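Local coordinates for protein cycloalternan-forming enzyme (Listeria monocytogenes serovar 1/2a, PDB 5F7U) that is a multidomain glycoside hydrolase family 31 protein that binds glycans in several pockets around a TIM barrel and its flanking beta-rich domains, at residues N273-Q278 against G634-Y639. The protein carries 1 engineered substitution. Residues are numbered along the deposited sequence; the frame is centred on the assembly and turned at random.
With GLC (alpha-D-glucopyranose), chain F; GLC (alpha-D-glucopyranose), chain B.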
ATOM      1  N   ASN A 273       0.699  -9.507  15.275  1.00 14.56           N
ATOM      2  CA  ASN A 273      -0.134 -10.468  14.550  1.00 14.67           C
ATOM      3  C   ASN A 273      -1.556 -10.488  15.149  1.00 14.77           C
ATOM      4  O   ASN A 273      -1.819 -11.216  16.124  1.00 14.65           O
ATOM      5  CB  ASN A 273       0.523 -11.874  14.552  1.00 15.18           C
ATOM      6  CG  ASN A 273      -0.403 -12.950  13.972  1.00 15.63           C
ATOM      7  OD1 ASN A 273      -1.350 -12.629  13.276  1.00 15.60           O
ATOM      8  ND2 ASN A 273      -0.142 -14.219  14.284  1.00 16.04           N
ATOM      9  N   GLU A 274      -2.456  -9.671  14.573  1.00 14.61           N
ATOM     10  CA  GLU A 274      -3.859  -9.577  15.033  1.00 15.10           C
ATOM     11  C   GLU A 274      -4.772 -10.205  13.998  1.00 15.51           C
ATOM     12  O   GLU A 274      -4.892  -9.698  12.891  1.00 15.90           O
ATOM     13  CB  GLU A 274      -4.288  -8.110  15.281  1.00 15.29           C
ATOM     14  CG  GLU A 274      -5.708  -7.967  15.870  1.00 15.56           C
ATOM     15  CD  GLU A 274      -5.831  -8.564  17.278  1.00 16.39           C
ATOM     16  OE1 GLU A 274      -4.805  -8.701  17.972  1.00 16.56           O
ATOM     17  OE2 GLU A 274      -6.956  -8.926  17.687  1.00 17.18           O
ATOM     18  N   TYR A 275      -5.397 -11.316  14.375  1.00 15.99           N
ATOM     19  CA  TYR A 275      -6.232 -12.090  13.444  1.00 16.69           C
ATOM     20  C   TYR A 275      -7.623 -11.461  13.300  1.00 16.83           C
ATOM     21  O   TYR A 275      -8.313 -11.264  14.306  1.00 16.82           O
ATOM     22  CB  TYR A 275      -6.306 -13.505  14.006  1.00 17.00           C
ATOM     23  CG  TYR A 275      -7.129 -14.504  13.232  1.00 17.94           C
ATOM     24  CD1 TYR A 275      -6.649 -15.059  12.038  1.00 17.61           C
ATOM     25  CD2 TYR A 275      -8.359 -14.944  13.729  1.00 18.62           C
ATOM     26  CE1 TYR A 275      -7.407 -16.006  11.336  1.00 18.35           C
ATOM     27  CE2 TYR A 275      -9.116 -15.890  13.046  1.00 19.10           C
ATOM     28  CZ  TYR A 275      -8.627 -16.421  11.853  1.00 18.82           C
ATOM     29  OH  TYR A 275      -9.392 -17.357  11.162  1.00 19.45           O
ATOM     30  N   GLN A 276      -8.016 -11.130  12.060  1.00 16.92           N
ATOM     31  CA  GLN A 276      -9.394 -10.702  11.710  1.00 17.45           C
ATOM     32  C   GLN A 276      -9.892  -9.326  12.175  1.00 17.13           C
ATOM     33  O   GLN A 276     -10.700  -8.709  11.478  1.00 17.05           O
ATOM     34  CB  GLN A 276     -10.439 -11.747  12.145  1.00 19.32           C
ATOM     35  CG  GLN A 276     -10.390 -13.072  11.396  1.00 22.34           C
ATOM     36  CD  GLN A 276     -11.497 -14.053  11.840  1.00 24.42           C
ATOM     37  OE1 GLN A 276     -11.588 -15.170  11.333  1.00 28.48           O
ATOM     38  NE2 GLN A 276     -12.328 -13.641  12.769  1.00 25.36           N
ATOM     39  N   ASP A 277      -9.473  -8.858  13.345  1.00 16.27           N
ATOM     40  CA  ASP A 277     -10.049  -7.609  13.862  1.00 16.29           C
ATOM     41  C   ASP A 277      -9.019  -6.467  13.940  1.00 15.69           C
ATOM     42  O   ASP A 277      -8.983  -5.685  14.901  1.00 15.57           O
ATOM     43  CB  ASP A 277     -10.780  -7.834  15.201  1.00 17.69           C
ATOM     44  CG  ASP A 277      -9.852  -8.273  16.314  1.00 18.40           C
ATOM     45  OD1 ASP A 277      -8.680  -8.596  16.021  1.00 19.09           O
ATOM     46  OD2 ASP A 277     -10.283  -8.284  17.497  1.00 19.37           O
ATOM     47  N   GLN A 278      -8.205  -6.359  12.901  1.00 14.31           N
ATOM     48  CA  GLN A 278      -7.177  -5.331  12.860  1.00 13.87           C
ATOM     49  C   GLN A 278      -7.776  -3.926  12.929  1.00 13.71           C
ATOM     50  O   GLN A 278      -7.242  -3.071  13.629  1.00 13.74           O
ATOM     51  CB  GLN A 278      -6.323  -5.481  11.570  1.00 13.35           C
ATOM     52  CG  GLN A 278      -5.657  -6.848  11.368  1.00 13.83           C
ATOM     53  CD  GLN A 278      -6.538  -7.848  10.601  1.00 13.86           C
ATOM     54  OE1 GLN A 278      -7.728  -7.621  10.394  1.00 14.71           O
ATOM     55  NE2 GLN A 278      -5.939  -8.955  10.150  1.00 13.50           N
ATOM     56  N   GLY A 634     -11.729 -12.042   1.053  1.00 12.98           N
ATOM     57  CA  GLY A 634     -11.463 -12.603   2.404  1.00 12.81           C
ATOM     58  C   GLY A 634     -11.103 -14.075   2.329  1.00 13.35           C
ATOM     59  O   GLY A 634     -11.574 -14.783   1.437  1.00 13.33           O
ATOM     60  N   PHE A 635     -10.272 -14.553   3.259  1.00 13.66           N
ATOM     61  CA  PHE A 635      -9.798 -15.944   3.155  1.00 14.36           C
ATOM     62  C   PHE A 635     -10.522 -16.904   4.107  1.00 15.35           C
ATOM     63  O   PHE A 635     -10.356 -18.121   4.017  1.00 15.05           O
ATOM     64  CB  PHE A 635      -8.265 -16.039   3.257  1.00 13.89           C
ATOM     65  CG  PHE A 635      -7.708 -16.221   4.666  1.00 14.26           C
ATOM     66  CD1 PHE A 635      -8.204 -15.509   5.782  1.00 14.48           C
ATOM     67  CD2 PHE A 635      -6.620 -17.080   4.861  1.00 14.29           C
ATOM     68  CE1 PHE A 635      -7.649 -15.715   7.057  1.00 14.84           C
ATOM     69  CE2 PHE A 635      -6.048 -17.260   6.131  1.00 14.53           C
ATOM     70  CZ  PHE A 635      -6.570 -16.583   7.227  1.00 14.62           C
ATOM     71  N   THR A 636     -11.324 -16.345   5.006  1.00 16.49           N
ATOM     72  CA  THR A 636     -12.011 -17.154   6.021  1.00 18.27           C
ATOM     73  C   THR A 636     -13.369 -16.550   6.382  1.00 18.79           C
ATOM     74  O   THR A 636     -13.731 -15.501   5.877  1.00 17.22           O
ATOM     75  CB  THR A 636     -11.122 -17.348   7.279  1.00 19.27           C
ATOM     76  OG1 THR A 636     -11.646 -18.440   8.059  1.00 21.72           O
ATOM     77  CG2 THR A 636     -11.007 -16.080   8.114  1.00 19.37           C
ATOM     78  N   GLY A 637     -14.103 -17.240   7.256  1.00 20.39           N
ATOM     79  CA  GLY A 637     -15.466 -16.879   7.580  1.00 21.96           C
ATOM     80  C   GLY A 637     -16.375 -17.611   6.628  1.00 23.31           C
ATOM     81  O   GLY A 637     -15.908 -18.411   5.799  1.00 25.75           O
ATOM     82  N   ASP A 638     -17.663 -17.315   6.709  1.00 23.03           N
ATOM     83  CA  ASP A 638     -18.629 -17.908   5.789  1.00 23.15           C
ATOM     84  C   ASP A 638     -18.251 -17.515   4.360  1.00 20.91           C
ATOM     85  O   ASP A 638     -17.702 -16.418   4.126  1.00 20.08           O
ATOM     86  CB  ASP A 638     -20.049 -17.456   6.131  1.00 25.83           C
ATOM     87  CG  ASP A 638     -20.563 -18.056   7.452  1.00 28.25           C
ATOM     88  OD1 ASP A 638     -20.096 -19.141   7.875  1.00 29.93           O
ATOM     89  OD2 ASP A 638     -21.466 -17.439   8.048  1.00 29.99           O
ATOM     90  N   TYR A 639     -18.516 -18.421   3.421  1.00 19.53           N
ATOM     91  CA  TYR A 639     -18.063 -18.238   2.045  1.00 17.91           C
ATOM     92  C   TYR A 639     -18.648 -16.933   1.504  1.00 17.21           C
ATOM     93  O   TYR A 639     -19.816 -16.617   1.788  1.00 17.63           O
ATOM     94  CB  TYR A 639     -18.484 -19.435   1.173  1.00 17.82           C
ATOM     95  CG  TYR A 639     -17.668 -19.469  -0.087  1.00 17.37           C
ATOM     96  CD1 TYR A 639     -16.398 -20.054  -0.088  1.00 16.85           C
ATOM     97  CD2 TYR A 639     -18.120 -18.845  -1.246  1.00 16.98           C
ATOM     98  CE1 TYR A 639     -15.609 -20.035  -1.225  1.00 16.61           C
ATOM     99  CE2 TYR A 639     -17.334 -18.826  -2.402  1.00 16.83           C
ATOM    100  CZ  TYR A 639     -16.086 -19.427  -2.380  1.00 16.39           C
ATOM    101  OH  TYR A 639     -15.298 -19.397  -3.510  1.00 15.85           O
TER
HETATM  102  C1  GLC F   1      -3.418 -18.096  13.350  1.00 38.74           C
HETATM  103  C2  GLC F   1      -2.041 -17.479  13.073  1.00 36.33           C
HETATM  104  C3  GLC F   1      -1.969 -16.864  11.669  1.00 33.93           C
HETATM  105  C4  GLC F   1      -2.287 -17.913  10.595  1.00 32.96           C
HETATM  106  C5  GLC F   1      -3.668 -18.518  10.938  1.00 36.21           C
HETATM  107  C6  GLC F   1      -4.083 -19.654  10.014  1.00 36.33           C
HETATM  108  O1  GLC F   1      -4.401 -17.064  13.512  1.00 43.14           O
HETATM  109  O2  GLC F   1      -1.777 -16.472  14.049  1.00 35.20           O
HETATM  110  O3  GLC F   1      -0.683 -16.280  11.475  1.00 33.34           O
HETATM  111  O4  GLC F   1      -2.355 -17.327   9.273  1.00 27.21           O
HETATM  112  O5  GLC F   1      -3.809 -18.996  12.295  1.00 38.79           O
HETATM  113  O6  GLC F   1      -5.086 -19.076   9.183  1.00 36.91           O
HETATM  114  C1  GLC B   2      -1.167 -17.444   8.451  1.00 24.23           C
HETATM  115  C2  GLC B   2      -1.351 -16.642   7.145  1.00 22.22           C
HETATM  116  C3  GLC B   2      -2.377 -17.277   6.185  1.00 21.59           C
HETATM  117  C4  GLC B   2      -2.038 -18.757   5.943  1.00 21.87           C
HETATM  118  C5  GLC B   2      -1.697 -19.479   7.254  1.00 23.14           C
HETATM  119  C6  GLC B   2      -1.198 -20.901   7.052  1.00 23.44           C
HETATM  120  O2  GLC B   2      -1.591 -15.262   7.436  1.00 22.18           O
HETATM  121  O3  GLC B   2      -2.403 -16.596   4.918  1.00 19.32           O
HETATM  122  O4  GLC B   2      -3.148 -19.418   5.307  1.00 19.95           O
HETATM  123  O5  GLC B   2      -0.746 -18.772   8.077  1.00 23.37           O
HETATM  124  O6  GLC B   2      -1.111 -21.482   8.369  1.00 24.60           O
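Tyr275 and Phe635 meet edge to edge, CE1 of the tyrosine lying 4.2 Å from CZ of the phenylalanine. Each of these two atoms sits near the plane of the other ring. Beyond them the methyl group of Thr636 faces two polar ends, both on the same side of it. Its CG2 is 3.7 Å from Tyr275 OH and 3.4 Å from Gln276 OE1. No hydrogen bond joins the two segments directly. The polar link is made by Glu663: OE2 bonds to Tyr275 OH and OE1 to Thr636 OG1, so one carboxylate ties both loops together. The side chain of Gln276 crosses that of Thr636 at about a right angle. It is extended beyond CG (chi2 -178°), which carries OE1 out to the methyl. Gln276 CG also lies 3.5 Å above one face of the Tyr275 ring, offset toward the rim.

Both rings line a glycan pocket. Tyr275 CD1 is 3.4 Å from O1 of the chain F glucose, and Phe635 CZ is 3.5 Å from its O6. Phe635 CE2 also reaches C3 of the chain B glucose at 3.7 Å.

Segment 273-278 belongs to the mutarotase-like domain, in the loop between strand 266-269 and helix 278-281. Segment 634-639 lies in the loop between barrel strand 628-631 and helix 642-653. The contact thus joins two loops that both help line the glycan pocket.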